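Local atomic coordinates of leucine-rich repeat protein (Bacteroides thetaiotaomicron, PDB entry 4ECN), a protein that is of unknown function but probably binds other proteins outside the cell through its leucine-rich repeats. Residues G131-K136 against K253-P258; V162-N167 against G214-V219; K174-T179 against A203-A208; Q237-E242 against P258-E263. All coordinates share one frame; numbering follows the deposited sequence.

Contact 1: G131-K136 against K253-P258; sequences GTVTFK and KDANVP
Phe135 and Ala255 face each other as a parallel pair where strand 130-139 meets strand 251-259 in a mixed, curled beta-sheet of a DUF4458 domain, assigned to the transthyretin clan. On the face that carries these two side chains, the methyl of Ala255 is a small bump set in a hollow between Val133 and the phenylalanine ring. Val133 CG1 borders it at 3.9 Å from Ala255 CB, and Phe135 CD1 lies 3.6 Å from the same methyl. Val257 lies aslant to the phenylalanine, its CG2 branch meeting CD1 of Phe135 at 3.6 Å, so that this ring atom touches both Ala255 and Val257. Val133 CG1 also stands over one ring face near the rim, and Val160 and Val162 of strand 157-164 extend the apolar packing.

On the other face Lys136 runs across Asp254, with CB of Lys136 3.6 Å from CB of Asp254. The opposite charges stop short of a salt bridge, Lys136 NZ lying 4.3 Å from Asp254 OD2, and would probably attract only weakly. Backbone bonds from Ala255 N to Thr134 O, Lys136 N to Ala255 O and Val257 N to Lys136 O hold the register. Thr134 adds a side-chain bond: its OG1 sits between the backbone N and the carbonyl carbon (chi1 56°), where it accepts Asp254 N at 3.2 Å with an N-H...O angle of 163°.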
loop_
_atom_site.group_PDB
_atom_site.type_symbol
_atom_site.label_atom_id
_atom_site.label_comp_id
_atom_site.label_asym_id
_atom_site.label_seq_id
_atom_site.Cartn_x
_atom_site.Cartn_y
_atom_site.Cartn_z
ATOM N N GLY A 131 -27.745 10.959 -38.666
ATOM C CA GLY A 131 -27.858 10.462 -40.029
ATOM C C GLY A 131 -27.642 8.961 -39.959
ATOM O O GLY A 131 -27.506 8.423 -38.851
ATOM N N THR A 132 -27.616 8.259 -41.116
ATOM C CA THR A 132 -27.396 6.802 -41.113
ATOM C C THR A 132 -26.195 6.457 -42.028
ATOM O O THR A 132 -25.821 7.261 -42.879
ATOM C CB THR A 132 -28.661 6.012 -41.477
ATOM O OG1 THR A 132 -29.192 6.483 -42.710
ATOM C CG2 THR A 132 -29.728 6.092 -40.382
ATOM N N VAL A 133 -25.549 5.294 -41.792
ATOM C CA VAL A 133 -24.326 4.891 -42.499
ATOM C C VAL A 133 -24.309 3.395 -42.803
ATOM O O VAL A 133 -24.803 2.589 -42.016
ATOM C CB VAL A 133 -23.070 5.275 -41.643
ATOM C CG1 VAL A 133 -21.836 4.450 -41.997
ATOM C CG2 VAL A 133 -22.753 6.759 -41.770
ATOM N N THR A 134 -23.677 3.042 -43.934
ATOM C CA THR A 134 -23.382 1.676 -44.361
ATOM C C THR A 134 -21.899 1.612 -44.642
ATOM O O THR A 134 -21.317 2.596 -45.110
ATOM C CB THR A 134 -24.218 1.222 -45.559
ATOM O OG1 THR A 134 -24.020 2.144 -46.637
ATOM C CG2 THR A 134 -25.687 1.063 -45.227
ATOM N N PHE A 135 -21.287 0.464 -44.366
ATOM C CA PHE A 135 -19.853 0.287 -44.561
ATOM C C PHE A 135 -19.559 -0.584 -45.771
ATOM O O PHE A 135 -20.399 -1.383 -46.201
ATOM C CB PHE A 135 -19.221 -0.320 -43.295
ATOM C CG PHE A 135 -19.401 0.599 -42.112
ATOM C CD1 PHE A 135 -18.496 1.624 -41.866
ATOM C CD2 PHE A 135 -20.530 0.508 -41.307
ATOM C CE1 PHE A 135 -18.696 2.511 -40.812
ATOM C CE2 PHE A 135 -20.723 1.395 -40.248
ATOM C CZ PHE A 135 -19.801 2.375 -40.002
ATOM N N LYS A 136 -18.365 -0.384 -46.329
ATOM C CA LYS A 136 -17.820 -1.105 -47.459
ATOM C C LYS A 136 -16.412 -1.513 -47.086
ATOM O O LYS A 136 -15.513 -0.660 -46.949
ATOM C CB LYS A 136 -17.879 -0.244 -48.721
ATOM C CG LYS A 136 -17.278 -0.853 -49.980
ATOM C CD LYS A 136 -17.013 0.275 -50.984
ATOM C CE LYS A 136 -16.431 -0.147 -52.308
ATOM N NZ LYS A 136 -17.431 -0.859 -53.140
ATOM N N LYS A 253 -23.506 6.369 -47.741
ATOM C CA LYS A 253 -23.321 5.005 -48.200
ATOM C C LYS A 253 -21.842 4.678 -48.367
ATOM O O LYS A 253 -21.046 5.539 -48.750
ATOM C CB LYS A 253 -24.072 4.810 -49.538
ATOM C CG LYS A 253 -24.241 3.360 -50.002
ATOM C CD LYS A 253 -24.643 3.284 -51.482
ATOM C CE LYS A 253 -24.583 1.866 -52.017
ATOM N NZ LYS A 253 -24.812 1.803 -53.485
ATOM N N ASP A 254 -21.502 3.402 -48.092
ATOM C CA ASP A 254 -20.212 2.728 -48.268
ATOM C C ASP A 254 -19.011 3.515 -47.671
ATOM O O ASP A 254 -18.111 3.975 -48.390
ATOM C CB ASP A 254 -19.973 2.442 -49.759
ATOM C CG ASP A 254 -20.898 1.361 -50.301
ATOM O OD1 ASP A 254 -21.583 0.681 -49.475
ATOM O OD2 ASP A 254 -20.920 1.166 -51.544
ATOM N N ALA A 255 -18.991 3.573 -46.323
ATOM C CA ALA A 255 -17.947 4.155 -45.476
ATOM C C ALA A 255 -16.759 3.181 -45.423
ATOM O O ALA A 255 -16.970 1.983 -45.246
ATOM C CB ALA A 255 -18.517 4.432 -44.089
ATOM N N ASN A 256 -15.529 3.673 -45.600
ATOM C CA ASN A 256 -14.351 2.807 -45.722
ATOM C C ASN A 256 -13.915 2.023 -44.432
ATOM O O ASN A 256 -13.508 2.621 -43.438
ATOM C CB ASN A 256 -13.135 3.614 -46.182
ATOM C CG ASN A 256 -11.923 2.758 -46.496
ATOM O OD1 ASN A 256 -10.788 3.095 -46.111
ATOM N ND2 ASN A 256 -12.138 1.624 -47.203
ATOM N N VAL A 257 -13.881 0.676 -44.538
ATOM C CA VAL A 257 -13.351 -0.232 -43.527
ATOM C C VAL A 257 -12.143 -0.930 -44.195
ATOM O O VAL A 257 -12.331 -1.883 -44.958
ATOM C CB VAL A 257 -14.402 -1.209 -42.942
ATOM C CG1 VAL A 257 -13.775 -2.131 -41.901
ATOM C CG2 VAL A 257 -15.581 -0.451 -42.336
ATOM N N PRO A 258 -10.911 -0.395 -43.997
ATOM C CA PRO A 258 -9.729 -0.949 -44.686
ATOM C C PRO A 258 -9.204 -2.267 -44.080
ATOM O O PRO A 258 -8.378 -2.257 -43.158
ATOM C CB PRO A 258 -8.685 0.164 -44.524
ATOM C CG PRO A 258 -9.052 0.844 -43.277
ATOM C CD PRO A 258 -10.551 0.788 -43.190
#

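Contact 2: V162-N167 against G214-V219; sequences VMNSFN and GTYQVV
Val162 packs against Tyr216 and Val218 across an antiparallel pairing of strands 157-164 and 214-227, at a tyrosine corner: the hydroxyl of Tyr216 is hydrogen-bonded to the backbone carbonyl of Pro212, four residues earlier. This is the more buried face. The two branches of Val162 divide the work, CG2 meeting Tyr216 CD2 at 3.8 Å and CG1 meeting Val218 CG2 at 3.9 Å, while Phe244 touches both valines. Asn164 lies alongside the tyrosine at a slant, its CB 4.0 Å from Tyr216 CE2 and its amide plane turned 58° from the ring.

The opposite face is more open, and a water takes part in it. Apolar contact there comes from CB of selenomethionine Met163, 3.6 Å from Val219 CG1. Farther along, Ser165 OG and Gln217 OE1 do not bond directly; one water joins them, donating to the Gln217 oxygen, whereas Gln217 NE2 is held by Gly241 O. Backbone bonds link Met163 with Gln217 in both directions, and Ser165 N with Thr215 O. Beyond them the strand ends in an Asx turn, where Asn164 OD1 accepts Phe166 N in its carbonyl plane at 2.9 Å and Asn167 N from 52° above that plane at 3.2 Å.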
loop_
_atom_site.group_PDB
_atom_site.type_symbol
_atom_site.label_atom_id
_atom_site.label_comp_id
_atom_site.label_asym_id
_atom_site.label_seq_id
_atom_site.Cartn_x
_atom_site.Cartn_y
_atom_site.Cartn_z
ATOM N N VAL A 162 -15.631 3.907 -35.017
ATOM C CA VAL A 162 -15.554 5.152 -35.774
ATOM C C VAL A 162 -15.182 6.239 -34.817
ATOM O O VAL A 162 -15.637 6.202 -33.675
ATOM C CB VAL A 162 -16.845 5.498 -36.553
ATOM C CG1 VAL A 162 -17.098 4.494 -37.676
ATOM C CG2 VAL A 162 -18.053 5.630 -35.625
HETATM N N MSE A 163 -14.374 7.204 -35.250
HETATM C CA MSE A 163 -14.015 8.329 -34.386
HETATM C C MSE A 163 -14.417 9.608 -35.060
HETATM O O MSE A 163 -14.111 9.794 -36.233
HETATM C CB MSE A 163 -12.518 8.334 -34.057
HETATM C CG MSE A 163 -12.139 9.279 -32.923
HETATM SE SE MSE A 163 -10.202 9.535 -32.762
HETATM C CE MSE A 163 -9.889 10.665 -34.380
ATOM N N ASN A 164 -15.120 10.480 -34.332
ATOM C CA ASN A 164 -15.531 11.781 -34.840
ATOM C C ASN A 164 -14.251 12.622 -34.987
ATOM O O ASN A 164 -13.534 12.859 -34.018
ATOM C CB ASN A 164 -16.608 12.427 -33.927
ATOM C CG ASN A 164 -17.142 13.770 -34.409
ATOM O OD1 ASN A 164 -16.393 14.724 -34.702
ATOM N ND2 ASN A 164 -18.462 13.910 -34.432
ATOM N N SER A 165 -13.949 13.009 -36.214
ATOM C CA SER A 165 -12.747 13.748 -36.586
ATOM C C SER A 165 -12.643 15.141 -35.902
ATOM O O SER A 165 -11.526 15.679 -35.846
ATOM C CB SER A 165 -12.684 13.909 -38.098
ATOM O OG SER A 165 -12.401 12.646 -38.682
ATOM N N PHE A 166 -13.749 15.681 -35.315
ATOM C CA PHE A 166 -13.690 16.977 -34.638
ATOM C C PHE A 166 -13.664 16.829 -33.103
ATOM O O PHE A 166 -12.738 17.329 -32.471
ATOM C CB PHE A 166 -14.856 17.893 -35.051
ATOM C CG PHE A 166 -14.814 19.260 -34.395
ATOM C CD1 PHE A 166 -13.855 20.197 -34.758
ATOM C CD2 PHE A 166 -15.726 19.604 -33.404
ATOM C CE1 PHE A 166 -13.814 21.454 -34.147
ATOM C CE2 PHE A 166 -15.670 20.858 -32.784
ATOM C CZ PHE A 166 -14.720 21.775 -33.167
ATOM N N ASN A 167 -14.677 16.204 -32.501
ATOM C CA ASN A 167 -14.704 16.133 -31.045
ATOM C C ASN A 167 -13.954 14.877 -30.509
ATOM O O ASN A 167 -13.874 14.710 -29.294
ATOM C CB ASN A 167 -16.153 16.171 -30.534
ATOM C CG ASN A 167 -17.010 14.991 -30.878
ATOM O OD1 ASN A 167 -16.533 13.947 -31.313
ATOM N ND2 ASN A 167 -18.294 15.090 -30.575
ATOM N N GLY A 214 -21.665 14.508 -38.571
ATOM C CA GLY A 214 -20.283 14.935 -38.417
ATOM C C GLY A 214 -19.387 14.170 -39.357
ATOM O O GLY A 214 -19.871 13.399 -40.195
ATOM N N THR A 215 -18.076 14.382 -39.220
ATOM C CA THR A 215 -17.075 13.720 -40.053
ATOM C C THR A 215 -16.378 12.682 -39.188
ATOM O O THR A 215 -16.056 12.931 -38.023
ATOM C CB THR A 215 -16.124 14.748 -40.680
ATOM O OG1 THR A 215 -16.901 15.641 -41.487
ATOM C CG2 THR A 215 -15.028 14.104 -41.540
ATOM N N TYR A 216 -16.197 11.499 -39.767
ATOM C CA TYR A 216 -15.604 10.359 -39.097
ATOM C C TYR A 216 -14.531 9.690 -39.903
ATOM O O TYR A 216 -14.425 9.908 -41.103
ATOM C CB TYR A 216 -16.698 9.301 -38.829
ATOM C CG TYR A 216 -17.811 9.746 -37.925
ATOM C CD1 TYR A 216 -18.845 10.551 -38.403
ATOM C CD2 TYR A 216 -17.889 9.293 -36.615
ATOM C CE1 TYR A 216 -19.885 10.961 -37.572
ATOM C CE2 TYR A 216 -18.926 9.691 -35.774
ATOM C CZ TYR A 216 -19.922 10.522 -36.259
ATOM O OH TYR A 216 -20.937 10.912 -35.435
ATOM N N GLN A 217 -13.822 8.776 -39.242
ATOM C CA GLN A 217 -12.871 7.824 -39.784
ATOM C C GLN A 217 -12.989 6.519 -39.020
ATOM O O GLN A 217 -13.139 6.555 -37.790
ATOM C CB GLN A 217 -11.436 8.340 -39.732
ATOM C CG GLN A 217 -11.063 9.376 -40.767
ATOM C CD GLN A 217 -9.608 9.704 -40.598
ATOM O OE1 GLN A 217 -9.218 10.454 -39.682
ATOM N NE2 GLN A 217 -8.766 9.067 -41.416
ATOM N N VAL A 218 -12.906 5.368 -39.724
ATOM C CA VAL A 218 -12.871 4.079 -39.047
ATOM C C VAL A 218 -11.456 3.988 -38.449
ATOM O O VAL A 218 -10.479 4.229 -39.160
ATOM C CB VAL A 218 -13.272 2.882 -39.945
ATOM C CG1 VAL A 218 -13.041 1.553 -39.227
ATOM C CG2 VAL A 218 -14.739 2.990 -40.353
ATOM N N VAL A 219 -11.356 3.751 -37.129
ATOM C CA VAL A 219 -10.075 3.745 -36.428
ATOM C C VAL A 219 -9.701 2.310 -35.918
ATOM O O VAL A 219 -8.569 2.094 -35.464
ATOM C CB VAL A 219 -10.058 4.783 -35.265
ATOM C CG1 VAL A 219 -10.136 6.203 -35.818
ATOM C CG2 VAL A 219 -11.152 4.531 -34.225
HETATM O O HOH W 1 -10.518 11.047 -37.291
#

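Contact 3: K174-T179 against A203-A208; sequences KGMKVT and ATCDSA
Met176, a selenomethionine just after the corner at Gly175, touches Cys205 twice: its CB lies 3.8 Å from Cys205 SG, and a bend at the last torsion brings CE to 4.0 Å from that sulfur. Val160 of strand 157-164 and Phe135 of strand 130-139 also touch the Met176 side chain. Val178 comes next on this buried face. Its CG1, anti to the backbone N, packs on Ala203 CB at 3.5 Å, and CG2 is turned more loosely to Cys205 SG; Leu137 touches both Val178 and Cys205.

Thr179 forms the hydrogen-bonded antiparallel pair with Thr204. Backbone bonds run both ways between them, from Thr179 N to Thr204 O and from Thr204 N to Thr179 O. The side chain of Thr179 crosses Asp206 at about a right angle, CG2 lying 3.5 Å from Asp206 OD2. The carboxylate is steadied by Thr204 OG1, which donates to Asp206 OD1 on its syn side at 2.9 Å. A valine in place of Thr204 would probably leave Asp206 OD1 without this donor and its carboxylate freer to turn away from Thr179. Both strands turn corners, at Gly175 and Ser207, as strands do in a beta-sandwich when passing from one sheet to the other, consistent with the transthyretin clan.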
loop_
_atom_site.group_PDB
_atom_site.type_symbol
_atom_site.label_atom_id
_atom_site.label_comp_id
_atom_site.label_asym_id
_atom_site.label_seq_id
_atom_site.Cartn_x
_atom_site.Cartn_y
_atom_site.Cartn_z
ATOM N N LYS A 174 -21.009 -2.986 -33.078
ATOM C CA LYS A 174 -20.685 -4.386 -32.863
ATOM C C LYS A 174 -21.569 -5.360 -33.648
ATOM O O LYS A 174 -22.747 -5.097 -33.891
ATOM C CB LYS A 174 -20.765 -4.715 -31.366
ATOM C CG LYS A 174 -19.583 -4.139 -30.574
ATOM C CD LYS A 174 -19.584 -4.525 -29.084
ATOM C CE LYS A 174 -18.428 -3.957 -28.277
ATOM N NZ LYS A 174 -17.104 -4.523 -28.676
ATOM N N GLY A 175 -20.933 -6.471 -34.035
ATOM C CA GLY A 175 -21.485 -7.613 -34.745
ATOM C C GLY A 175 -22.313 -7.329 -35.979
ATOM O O GLY A 175 -23.374 -7.937 -36.142
HETATM N N MSE A 176 -21.841 -6.443 -36.872
HETATM C CA MSE A 176 -22.557 -6.135 -38.110
HETATM C C MSE A 176 -22.363 -7.265 -39.127
HETATM O O MSE A 176 -21.228 -7.729 -39.292
HETATM C CB MSE A 176 -22.100 -4.799 -38.698
HETATM C CG MSE A 176 -22.438 -3.577 -37.825
HETATM SE SE MSE A 176 -21.823 -1.893 -38.613
HETATM C CE MSE A 176 -19.935 -2.305 -38.739
ATOM N N LYS A 177 -23.469 -7.716 -39.802
ATOM C CA LYS A 177 -23.391 -8.800 -40.785
ATOM C C LYS A 177 -22.860 -8.273 -42.122
ATOM O O LYS A 177 -23.429 -7.363 -42.728
ATOM C CB LYS A 177 -24.736 -9.516 -40.989
ATOM C CG LYS A 177 -24.595 -10.817 -41.780
ATOM C CD LYS A 177 -25.928 -11.394 -42.226
ATOM C CE LYS A 177 -25.777 -12.483 -43.271
ATOM N NZ LYS A 177 -25.260 -11.965 -44.577
ATOM N N VAL A 178 -21.764 -8.886 -42.564
ATOM C CA VAL A 178 -21.047 -8.586 -43.794
ATOM C C VAL A 178 -21.686 -9.404 -44.926
ATOM O O VAL A 178 -21.673 -10.636 -44.881
ATOM C CB VAL A 178 -19.526 -8.888 -43.609
ATOM C CG1 VAL A 178 -18.751 -8.659 -44.891
ATOM C CG2 VAL A 178 -18.919 -8.065 -42.471
ATOM N N THR A 179 -22.270 -8.715 -45.921
ATOM C CA THR A 179 -22.915 -9.323 -47.091
ATOM C C THR A 179 -21.905 -9.266 -48.277
ATOM O O THR A 179 -21.696 -8.206 -48.884
ATOM C CB THR A 179 -24.254 -8.613 -47.356
ATOM O OG1 THR A 179 -25.102 -8.819 -46.225
ATOM C CG2 THR A 179 -24.946 -9.107 -48.597
ATOM N N ALA A 203 -16.885 -6.388 -49.801
ATOM C CA ALA A 203 -18.115 -6.781 -49.097
ATOM C C ALA A 203 -18.745 -5.601 -48.327
ATOM O O ALA A 203 -18.051 -4.618 -48.089
ATOM C CB ALA A 203 -17.797 -7.911 -48.141
ATOM N N THR A 204 -20.046 -5.688 -47.932
ATOM C CA THR A 204 -20.726 -4.571 -47.251
ATOM C C THR A 204 -21.604 -4.947 -46.034
ATOM O O THR A 204 -22.062 -6.081 -45.896
ATOM C CB THR A 204 -21.661 -3.844 -48.236
ATOM O OG1 THR A 204 -22.569 -4.778 -48.828
ATOM C CG2 THR A 204 -20.913 -3.066 -49.307
ATOM N N CYS A 205 -21.865 -3.935 -45.175
ATOM C CA CYS A 205 -22.761 -3.975 -44.009
ATOM C C CYS A 205 -24.051 -3.282 -44.413
ATOM O O CYS A 205 -24.120 -2.047 -44.394
ATOM C CB CYS A 205 -22.114 -3.328 -42.784
ATOM S SG CYS A 205 -20.655 -4.203 -42.163
ATOM N N ASP A 206 -25.036 -4.072 -44.886
ATOM C CA ASP A 206 -26.293 -3.567 -45.446
ATOM C C ASP A 206 -27.223 -2.945 -44.370
ATOM O O ASP A 206 -27.896 -1.961 -44.690
ATOM C CB ASP A 206 -27.019 -4.678 -46.208
ATOM C CG ASP A 206 -26.299 -5.130 -47.485
ATOM O OD1 ASP A 206 -25.351 -4.416 -47.931
ATOM O OD2 ASP A 206 -26.698 -6.183 -48.054
ATOM N N SER A 207 -27.247 -3.467 -43.122
ATOM C CA SER A 207 -28.049 -2.831 -42.074
ATOM C C SER A 207 -27.377 -1.494 -41.658
ATOM O O SER A 207 -26.230 -1.492 -41.173
ATOM C CB SER A 207 -28.235 -3.758 -40.876
ATOM O OG SER A 207 -28.971 -4.928 -41.196
ATOM N N ALA A 208 -28.062 -0.355 -41.924
ATOM C CA ALA A 208 -27.555 0.979 -41.602
ATOM C C ALA A 208 -27.467 1.185 -40.105
ATOM O O ALA A 208 -28.221 0.561 -39.353
ATOM C CB ALA A 208 -28.445 2.044 -42.209
#

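Contact 4: Q237-E242 against P258-E263; sequences QSVRGE and PIQLKE
Val239 and Pro258 reach toward each other tip to tip, CB of the valine 3.9 Å from CG of the proline ring. The ring's CD meets the backbone of Gly241, whose CA is 3.7 Å away. Val239 treats Gln260 differently: the two side chains slide past each other in opposite directions, with Val239 CG1 lying 3.8 Å from Gln260 NE2.

Gln237 and Gln260 cross obliquely, touching through their CG atoms at 3.9 Å. Both chains bend at chi2, with CD folded back rather than anti to CA, and the amide planes end 53° apart. The amides go to different partners. Gln237 NE2 makes a weak bond to Glu263 O at 3.5 Å and has a stronger partner in Glu235 OE1. Gln260 is fixed at both ends of its amide: NE2 donates to Pro258 O from 51° above that carbonyl plane and also to Glu140 OE1, while OE1 accepts Lys262 NZ on a lone pair at 3.1 Å. An alanine at Gln260 would probably cost Lys262 NZ and Glu140 OE1 this partner and open a gap beside Gln237 CG and Val239 CG1.

Glu235 of strand 230-238 also takes the backbone N of Leu261 and Lys262, tying down the chain as strand 251-259 ends and runs on toward helix 266-280. Tyr221 of strand 214-227 lies against Gln237, Val239 and Ile259, and Arg240 forms a salt bridge with Glu307, so the contact ties the end of strand 251-259 to the strands beside it, consistent with a junction toward the repeats.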
loop_
_atom_site.group_PDB
_atom_site.type_symbol
_atom_site.label_atom_id
_atom_site.label_comp_id
_atom_site.label_asym_id
_atom_site.label_seq_id
_atom_site.Cartn_x
_atom_site.Cartn_y
_atom_site.Cartn_z
ATOM N N GLN A 237 -7.430 -4.918 -35.915
ATOM C CA GLN A 237 -6.444 -3.951 -36.367
ATOM C C GLN A 237 -6.818 -2.536 -36.003
ATOM O O GLN A 237 -8.001 -2.185 -36.017
ATOM C CB GLN A 237 -6.265 -4.018 -37.894
ATOM C CG GLN A 237 -5.800 -5.346 -38.482
ATOM C CD GLN A 237 -4.410 -5.794 -38.121
ATOM O OE1 GLN A 237 -3.512 -5.001 -37.833
ATOM N NE2 GLN A 237 -4.185 -7.095 -38.219
ATOM N N SER A 238 -5.796 -1.718 -35.696
ATOM C CA SER A 238 -5.925 -0.275 -35.530
ATOM C C SER A 238 -5.641 0.315 -36.895
ATOM O O SER A 238 -4.607 -0.002 -37.508
ATOM C CB SER A 238 -5.009 0.276 -34.442
ATOM O OG SER A 238 -5.360 1.623 -34.164
ATOM N N VAL A 239 -6.610 1.050 -37.437
ATOM C CA VAL A 239 -6.508 1.602 -38.779
ATOM C C VAL A 239 -6.925 3.080 -38.791
ATOM O O VAL A 239 -7.208 3.675 -37.747
ATOM C CB VAL A 239 -7.375 0.770 -39.777
ATOM C CG1 VAL A 239 -6.793 -0.625 -40.013
ATOM C CG2 VAL A 239 -8.837 0.691 -39.341
ATOM N N ARG A 240 -6.929 3.659 -40.006
ATOM C CA ARG A 240 -7.369 4.998 -40.378
ATOM C C ARG A 240 -8.032 4.894 -41.744
ATOM O O ARG A 240 -7.378 5.006 -42.779
ATOM C CB ARG A 240 -6.220 6.028 -40.360
ATOM C CG ARG A 240 -5.794 6.519 -38.975
ATOM C CD ARG A 240 -6.899 7.303 -38.268
ATOM N NE ARG A 240 -6.446 7.937 -37.028
ATOM C CZ ARG A 240 -6.342 7.313 -35.857
ATOM N NH1 ARG A 240 -6.615 6.015 -35.759
ATOM N NH2 ARG A 240 -5.941 7.977 -34.779
ATOM N N GLY A 241 -9.315 4.573 -41.723
ATOM C CA GLY A 241 -10.129 4.463 -42.918
ATOM C C GLY A 241 -10.365 5.834 -43.504
ATOM O O GLY A 241 -10.243 6.847 -42.809
ATOM N N GLU A 242 -10.673 5.871 -44.799
ATOM C CA GLU A 242 -10.942 7.107 -45.531
ATOM C C GLU A 242 -12.132 7.833 -44.897
ATOM O O GLU A 242 -13.129 7.202 -44.545
ATOM C CB GLU A 242 -11.177 6.812 -47.013
ATOM C CG GLU A 242 -9.901 6.450 -47.747
ATOM C CD GLU A 242 -8.939 7.609 -47.902
ATOM O OE1 GLU A 242 -9.273 8.572 -48.633
ATOM O OE2 GLU A 242 -7.851 7.555 -47.285
ATOM N N PRO A 258 -10.911 -0.395 -43.997
ATOM C CA PRO A 258 -9.729 -0.949 -44.686
ATOM C C PRO A 258 -9.204 -2.267 -44.080
ATOM O O PRO A 258 -8.378 -2.257 -43.158
ATOM C CB PRO A 258 -8.685 0.164 -44.524
ATOM C CG PRO A 258 -9.052 0.844 -43.277
ATOM C CD PRO A 258 -10.551 0.788 -43.190
ATOM N N ILE A 259 -9.621 -3.398 -44.671
ATOM C CA ILE A 259 -9.228 -4.732 -44.216
ATOM C C ILE A 259 -7.753 -4.965 -44.579
ATOM O O ILE A 259 -7.349 -4.686 -45.700
ATOM C CB ILE A 259 -10.173 -5.808 -44.803
ATOM C CG1 ILE A 259 -11.658 -5.523 -44.428
ATOM C CG2 ILE A 259 -9.747 -7.238 -44.408
ATOM C CD1 ILE A 259 -12.004 -5.437 -42.925
ATOM N N GLN A 260 -6.954 -5.451 -43.609
ATOM C CA GLN A 260 -5.510 -5.654 -43.751
ATOM C C GLN A 260 -5.111 -7.089 -44.094
ATOM O O GLN A 260 -4.088 -7.279 -44.768
ATOM C CB GLN A 260 -4.798 -5.274 -42.439
ATOM C CG GLN A 260 -5.007 -3.833 -41.990
ATOM C CD GLN A 260 -4.487 -2.816 -42.975
ATOM O OE1 GLN A 260 -3.323 -2.855 -43.399
ATOM N NE2 GLN A 260 -5.341 -1.862 -43.328
ATOM N N LEU A 261 -5.878 -8.089 -43.575
ATOM C CA LEU A 261 -5.637 -9.537 -43.710
ATOM C C LEU A 261 -4.253 -9.852 -43.163
ATOM O O LEU A 261 -3.395 -10.388 -43.873
ATOM C CB LEU A 261 -5.787 -10.035 -45.162
ATOM C CG LEU A 261 -7.083 -9.714 -45.892
ATOM C CD1 LEU A 261 -6.901 -9.851 -47.391
ATOM C CD2 LEU A 261 -8.227 -10.564 -45.407
ATOM N N LYS A 262 -4.008 -9.418 -41.928
ATOM C CA LYS A 262 -2.717 -9.605 -41.277
ATOM C C LYS A 262 -2.877 -10.301 -39.919
ATOM O O LYS A 262 -3.992 -10.595 -39.466
ATOM C CB LYS A 262 -1.997 -8.250 -41.087
ATOM C CG LYS A 262 -1.693 -7.465 -42.347
ATOM C CD LYS A 262 -1.078 -6.119 -41.977
ATOM C CE LYS A 262 -0.883 -5.200 -43.161
ATOM N NZ LYS A 262 -0.418 -3.849 -42.742
ATOM N N GLU A 263 -1.742 -10.575 -39.278
ATOM C CA GLU A 263 -1.723 -11.160 -37.956
ATOM C C GLU A 263 -1.953 -10.028 -36.977
ATOM O O GLU A 263 -1.434 -8.933 -37.200
ATOM C CB GLU A 263 -0.388 -11.892 -37.740
ATOM C CG GLU A 263 -0.432 -13.006 -36.703
ATOM C CD GLU A 263 0.680 -14.028 -36.871
ATOM O OE1 GLU A 263 1.853 -13.688 -36.590
ATOM O OE2 GLU A 263 0.382 -15.165 -37.308
#

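All four contacts lie on or beside one mixed, curled beta-sheet. Contact 1 joins its first and last strands, 130-139 and 251-259, and the chain between them contains contact 2, which in turn encloses contact 3. Contact 4 follows contact 2 and crosses contact 1 in chain order, sharing Pro258 with it. Centres of contacts 1 and 3 are 9 Å apart, joined by a backbone hydrogen bond between Phe135 O and Cys205 N; those of contacts 1 and 2 are 12 Å apart, with Val218 against Phe135. The centres of contacts 2 and 4 are about 16 Å apart, yet they touch where Val218 O meets Gly241 N. Contact 4 packs the end of the last strand against strand 230-238.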